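Putative glucoamylase (Bacteroides fragilis NCTC 9343, PDB 3EU8) is a putative glucoamylase, so it probably hydrolyses glucosidic bonds in starch-like or related glucans, although its substrate has not been established. Local coordinates at residues F69-I74 with Q140-V145; K94-L99 with G161-L166. All blocks are in the same frame, centred on the assembly; numbering follows the deposited sequence.

Contact 1: residues F69-I74 with Q140-V145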
# COMPACT_ATOMS: atom_id res chain seq x y z
N PHE A 69 -0.82 -4.31 -4.38
CA PHE A 69 -2.07 -3.66 -4.01
C PHE A 69 -3.14 -3.93 -5.07
O PHE A 69 -4.29 -4.23 -4.72
CB PHE A 69 -1.93 -2.13 -3.86
CG PHE A 69 -0.80 -1.67 -2.93
CD1 PHE A 69 -0.20 -2.53 -2.01
CD2 PHE A 69 -0.35 -0.36 -2.98
CE1 PHE A 69 0.83 -2.08 -1.17
CE2 PHE A 69 0.67 0.09 -2.13
CZ PHE A 69 1.26 -0.76 -1.23
N GLY A 70 -2.77 -3.77 -6.34
CA GLY A 70 -3.69 -3.98 -7.41
C GLY A 70 -4.29 -5.36 -7.51
O GLY A 70 -5.48 -5.48 -7.79
N ILE A 71 -3.48 -6.40 -7.29
CA ILE A 71 -4.00 -7.78 -7.37
C ILE A 71 -4.96 -8.02 -6.24
O ILE A 71 -5.89 -8.80 -6.42
CB ILE A 71 -2.92 -8.91 -7.38
CG1 ILE A 71 -2.16 -9.01 -6.08
CG2 ILE A 71 -1.95 -8.75 -8.50
CD1 ILE A 71 -1.15 -10.15 -6.09
N MSE A 72 -4.75 -7.34 -5.10
CA MSE A 72 -5.76 -7.35 -4.04
C MSE A 72 -7.05 -6.60 -4.40
O MSE A 72 -8.14 -7.07 -4.06
CB MSE A 72 -5.21 -6.76 -2.72
CG MSE A 72 -4.01 -7.48 -2.13
SE MSE A 72 -3.18 -6.57 -0.60
CE MSE A 72 -3.64 -7.77 0.54
N ALA A 73 -6.93 -5.44 -5.05
CA ALA A 73 -8.12 -4.76 -5.57
C ALA A 73 -8.86 -5.66 -6.54
O ALA A 73 -10.07 -5.67 -6.55
CB ALA A 73 -7.77 -3.43 -6.25
N ILE A 74 -8.11 -6.41 -7.36
CA ILE A 74 -8.73 -7.32 -8.36
C ILE A 74 -9.43 -8.49 -7.66
O ILE A 74 -10.53 -8.86 -8.07
CB ILE A 74 -7.72 -7.82 -9.40
CG1 ILE A 74 -7.35 -6.65 -10.35
CG2 ILE A 74 -8.30 -9.01 -10.22
CD1 ILE A 74 -6.07 -6.90 -11.16
N GLN A 140 2.52 -9.63 -0.09
CA GLN A 140 1.32 -9.49 0.74
C GLN A 140 0.06 -9.71 -0.14
O GLN A 140 -0.90 -10.30 0.31
CB GLN A 140 1.32 -8.11 1.43
CG GLN A 140 0.09 -7.84 2.24
CD GLN A 140 0.10 -6.54 2.97
OE1 GLN A 140 -0.36 -6.50 4.13
NE2 GLN A 140 0.55 -5.43 2.30
N GLY A 141 0.09 -9.18 -1.37
CA GLY A 141 -1.00 -9.34 -2.32
C GLY A 141 -1.09 -10.75 -2.80
O GLY A 141 -2.16 -11.37 -2.74
N LEU A 142 0.05 -11.28 -3.25
CA LEU A 142 0.12 -12.64 -3.83
C LEU A 142 -0.27 -13.74 -2.87
O LEU A 142 -0.93 -14.69 -3.25
CB LEU A 142 1.52 -12.91 -4.36
CG LEU A 142 1.91 -12.25 -5.68
CD1 LEU A 142 3.40 -12.56 -6.00
CD2 LEU A 142 1.02 -12.68 -6.86
N LEU A 143 0.12 -13.61 -1.61
CA LEU A 143 -0.31 -14.60 -0.59
C LEU A 143 -1.84 -14.59 -0.31
O LEU A 143 -2.41 -15.60 0.05
CB LEU A 143 0.52 -14.42 0.71
CG LEU A 143 2.04 -14.69 0.67
CD1 LEU A 143 2.62 -14.53 2.08
CD2 LEU A 143 2.40 -16.05 0.07
N ALA A 144 -2.49 -13.44 -0.48
CA ALA A 144 -3.96 -13.33 -0.36
C ALA A 144 -4.64 -14.08 -1.53
O ALA A 144 -5.59 -14.80 -1.33
CB ALA A 144 -4.38 -11.87 -0.32
N VAL A 145 -4.13 -13.91 -2.73
CA VAL A 145 -4.63 -14.63 -3.93
C VAL A 145 -4.43 -16.10 -3.76
O VAL A 145 -5.35 -16.83 -4.01
CB VAL A 145 -3.93 -14.21 -5.21
CG1 VAL A 145 -4.49 -14.95 -6.44
CG2 VAL A 145 -4.05 -12.67 -5.37
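Ile71 drives its CD1 methyl against the backbone of Gly141, ending 3.3 Å from the Gly141 C atom and equally near the amide nitrogen of Leu142. The isoleucine illustrates how a torsion can serve close helix packing: CG1 lies between its own backbone N and carbonyl carbon (chi1 66°), and the extended chi2 carries CD1 straight outward to the opposing helix. There the same methyl meets Leu142 CD2 at 3.4 Å, a tight apolar contact, while Val145 CG2 closes on it from one turn further along at 3.9 Å. Met72, present as selenomethionine, lays CG and SE along Gly141 CA. Its CG lies 3.5 Å from that CA, and the bend at the selenium (chi3 112°) turns CE away from the run of the chain. The Met72 side chain as a whole crosses the extended Gln140 side chain at about a right angle, with CE 3.7 Å from Gln140 O and also reaching the methyl of Ala144. Gly141 has no side chain to hold Ile71 and Met72 off its backbone, and the axes come within 8.1 Å, running roughly parallel at 29°. No hydrogen bond spans the interface; the buried Gln140 amide is satisfied elsewhere, OE1 by the amides of Gly267 and Leu268 and NE2 by the carbonyl of Tyr263. Helices 64-79 and 132-149 thus pack in the interior, with helix 389-404 touching Met72 through Val397, helix 85-101 lying against Ile71, Leu142 and Val145, and helix 154-169 against the last two.

Contact 2: residues K94-L99 with G161-L166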
# COMPACT_ATOMS: atom_id res chain seq x y z
N LYS A 94 -1.80 -14.26 -16.24
CA LYS A 94 -0.96 -13.28 -16.96
C LYS A 94 0.06 -12.62 -16.06
O LYS A 94 1.20 -12.52 -16.44
CB LYS A 94 -1.79 -12.16 -17.56
CG LYS A 94 -1.03 -11.27 -18.56
CD LYS A 94 -2.00 -10.31 -19.22
CE LYS A 94 -1.47 -9.69 -20.45
NZ LYS A 94 -2.34 -8.50 -20.76
N ILE A 95 -0.39 -12.13 -14.90
CA ILE A 95 0.46 -11.45 -13.92
C ILE A 95 1.55 -12.39 -13.39
O ILE A 95 2.73 -12.07 -13.41
CB ILE A 95 -0.38 -10.90 -12.75
CG1 ILE A 95 -1.18 -9.68 -13.18
CG2 ILE A 95 0.50 -10.50 -11.55
CD1 ILE A 95 -2.43 -9.40 -12.31
N VAL A 96 1.15 -13.58 -12.97
CA VAL A 96 2.10 -14.59 -12.52
C VAL A 96 3.09 -15.00 -13.62
O VAL A 96 4.25 -15.10 -13.37
CB VAL A 96 1.41 -15.84 -11.87
CG1 VAL A 96 2.46 -16.92 -11.50
CG2 VAL A 96 0.62 -15.45 -10.63
N GLY A 97 2.61 -15.20 -14.84
CA GLY A 97 3.48 -15.43 -16.00
C GLY A 97 4.57 -14.39 -16.18
O GLY A 97 5.73 -14.73 -16.37
N PHE A 98 4.21 -13.11 -16.07
CA PHE A 98 5.20 -12.04 -16.11
C PHE A 98 6.19 -12.15 -14.98
O PHE A 98 7.40 -11.97 -15.18
CB PHE A 98 4.51 -10.68 -16.05
CG PHE A 98 5.46 -9.50 -16.04
CD1 PHE A 98 5.97 -9.00 -17.24
CD2 PHE A 98 5.83 -8.89 -14.84
CE1 PHE A 98 6.83 -7.94 -17.24
CE2 PHE A 98 6.71 -7.82 -14.83
CZ PHE A 98 7.21 -7.33 -16.04
N LEU A 99 5.70 -12.40 -13.77
CA LEU A 99 6.60 -12.46 -12.60
C LEU A 99 7.61 -13.60 -12.73
O LEU A 99 8.76 -13.49 -12.26
CB LEU A 99 5.79 -12.59 -11.31
CG LEU A 99 4.97 -11.36 -10.88
CD1 LEU A 99 4.24 -11.64 -9.56
CD2 LEU A 99 5.86 -10.11 -10.76
N GLY A 161 -0.37 -22.71 -6.81
CA GLY A 161 0.93 -23.40 -6.70
C GLY A 161 2.09 -22.60 -7.31
O GLY A 161 3.19 -22.61 -6.81
N ARG A 162 1.85 -21.93 -8.41
CA ARG A 162 2.88 -21.13 -9.03
C ARG A 162 3.26 -19.93 -8.14
O ARG A 162 4.45 -19.61 -8.01
CB ARG A 162 2.40 -20.68 -10.38
CG ARG A 162 2.38 -21.80 -11.41
CD ARG A 162 1.58 -21.38 -12.59
NE ARG A 162 2.16 -20.27 -13.36
CZ ARG A 162 1.57 -19.70 -14.41
NH1 ARG A 162 0.38 -20.12 -14.80
NH2 ARG A 162 2.16 -18.73 -15.09
N ILE A 163 2.25 -19.31 -7.53
CA ILE A 163 2.47 -18.28 -6.50
C ILE A 163 3.27 -18.80 -5.30
O ILE A 163 4.15 -18.12 -4.80
CB ILE A 163 1.13 -17.63 -5.98
CG1 ILE A 163 0.45 -16.89 -7.13
CG2 ILE A 163 1.41 -16.64 -4.87
CD1 ILE A 163 -0.94 -16.44 -6.83
N ASP A 164 2.95 -19.99 -4.83
CA ASP A 164 3.70 -20.55 -3.70
C ASP A 164 5.19 -20.75 -4.05
O ASP A 164 6.07 -20.50 -3.22
CB ASP A 164 3.06 -21.83 -3.19
CG ASP A 164 3.68 -22.33 -1.86
OD1 ASP A 164 3.48 -21.68 -0.81
OD2 ASP A 164 4.38 -23.39 -1.90
N LYS A 165 5.47 -21.17 -5.28
CA LYS A 165 6.86 -21.29 -5.75
C LYS A 165 7.57 -19.92 -5.80
O LYS A 165 8.69 -19.81 -5.35
CB LYS A 165 6.93 -21.95 -7.15
CG LYS A 165 8.34 -22.41 -7.55
CD LYS A 165 8.28 -23.22 -8.82
CE LYS A 165 9.66 -23.43 -9.45
NZ LYS A 165 10.09 -22.25 -10.29
N LEU A 166 6.92 -18.88 -6.34
CA LEU A 166 7.49 -17.50 -6.27
C LEU A 166 7.78 -17.06 -4.85
O LEU A 166 8.86 -16.56 -4.56
CB LEU A 166 6.58 -16.45 -6.94
CG LEU A 166 6.38 -16.59 -8.46
CD1 LEU A 166 5.20 -15.67 -8.92
CD2 LEU A 166 7.69 -16.40 -9.27
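Arg162 reaches across to Val96 and Gly97 with a side chain that is part greasy arm, part charged head. Its CB lies 3.9 Å from Val96 CG1, and a bend at chi3 (66°) folds the chain so that NE too rests near that methyl, at 3.8 Å. Val96 CB lies over one face of the guanidinium, an apolar lid on a flat cation. Beyond it, NH2 lies over the Gly97 backbone, next to CA and 3.6 Å from Gly97 N, obliquely and without a hydrogen bond. The charge itself is answered just past the segment, by a salt bridge from NH2 to Glu100 OE1, which probably helps to fix the turn of the head group.

Ile163 follows on the buried flank, and its CG1 meets Val96 CG2 at 3.8 Å with the two side chains at about a right angle. Val96 therefore works as a fork: CG1 is anti to its backbone N (chi1 176°) and serves Arg162, while CG2 serves Ile163. The setting is that of neighbouring helices in a helical toroid, consistent with the (alpha/alpha)6 barrel of the six-hairpin glycosidase clan. Helices 85-101 and 154-169 run in broadly the same direction, with axes 10.6 Å apart crossing at 32°, so side chains rather than backbones fill the interval.

One turn on from Arg162, Leu166 sends its CD1 into the angle between two side chains, 4.0 Å from Val96 CG1 and 3.9 Å from Leu99 CB. Around this leucine, Arg104 and Tyr109 supply further packing from loop segments, while Leu99 also touches Leu138 of helix 132-149.

The centres of contacts 1 and 2 lie about 12 Å apart, and their four helices pack into one continuous block. Leu142 is a principal joint: its carbonyl oxygen O sits 3.5 Å from Ile163 CG2, and its CD1 lies 3.8 Å from Leu99 CD1. Val145 CG1 adds a touch at 3.9 Å to Ile163 CD1, and Ile71 CG2 meets Ile95 CD1 at the same distance. The centre of contact 1 is about 10 Å from the centre of the chain, that of contact 2 about 20 Å, consistent with helices 64-79 and 132-149 as inner and 85-101 and 154-169 as outer helices of a barrel. A 1,2-ethanediol lies close to Ile71 and one to Arg162, both probably crystallisation solutes.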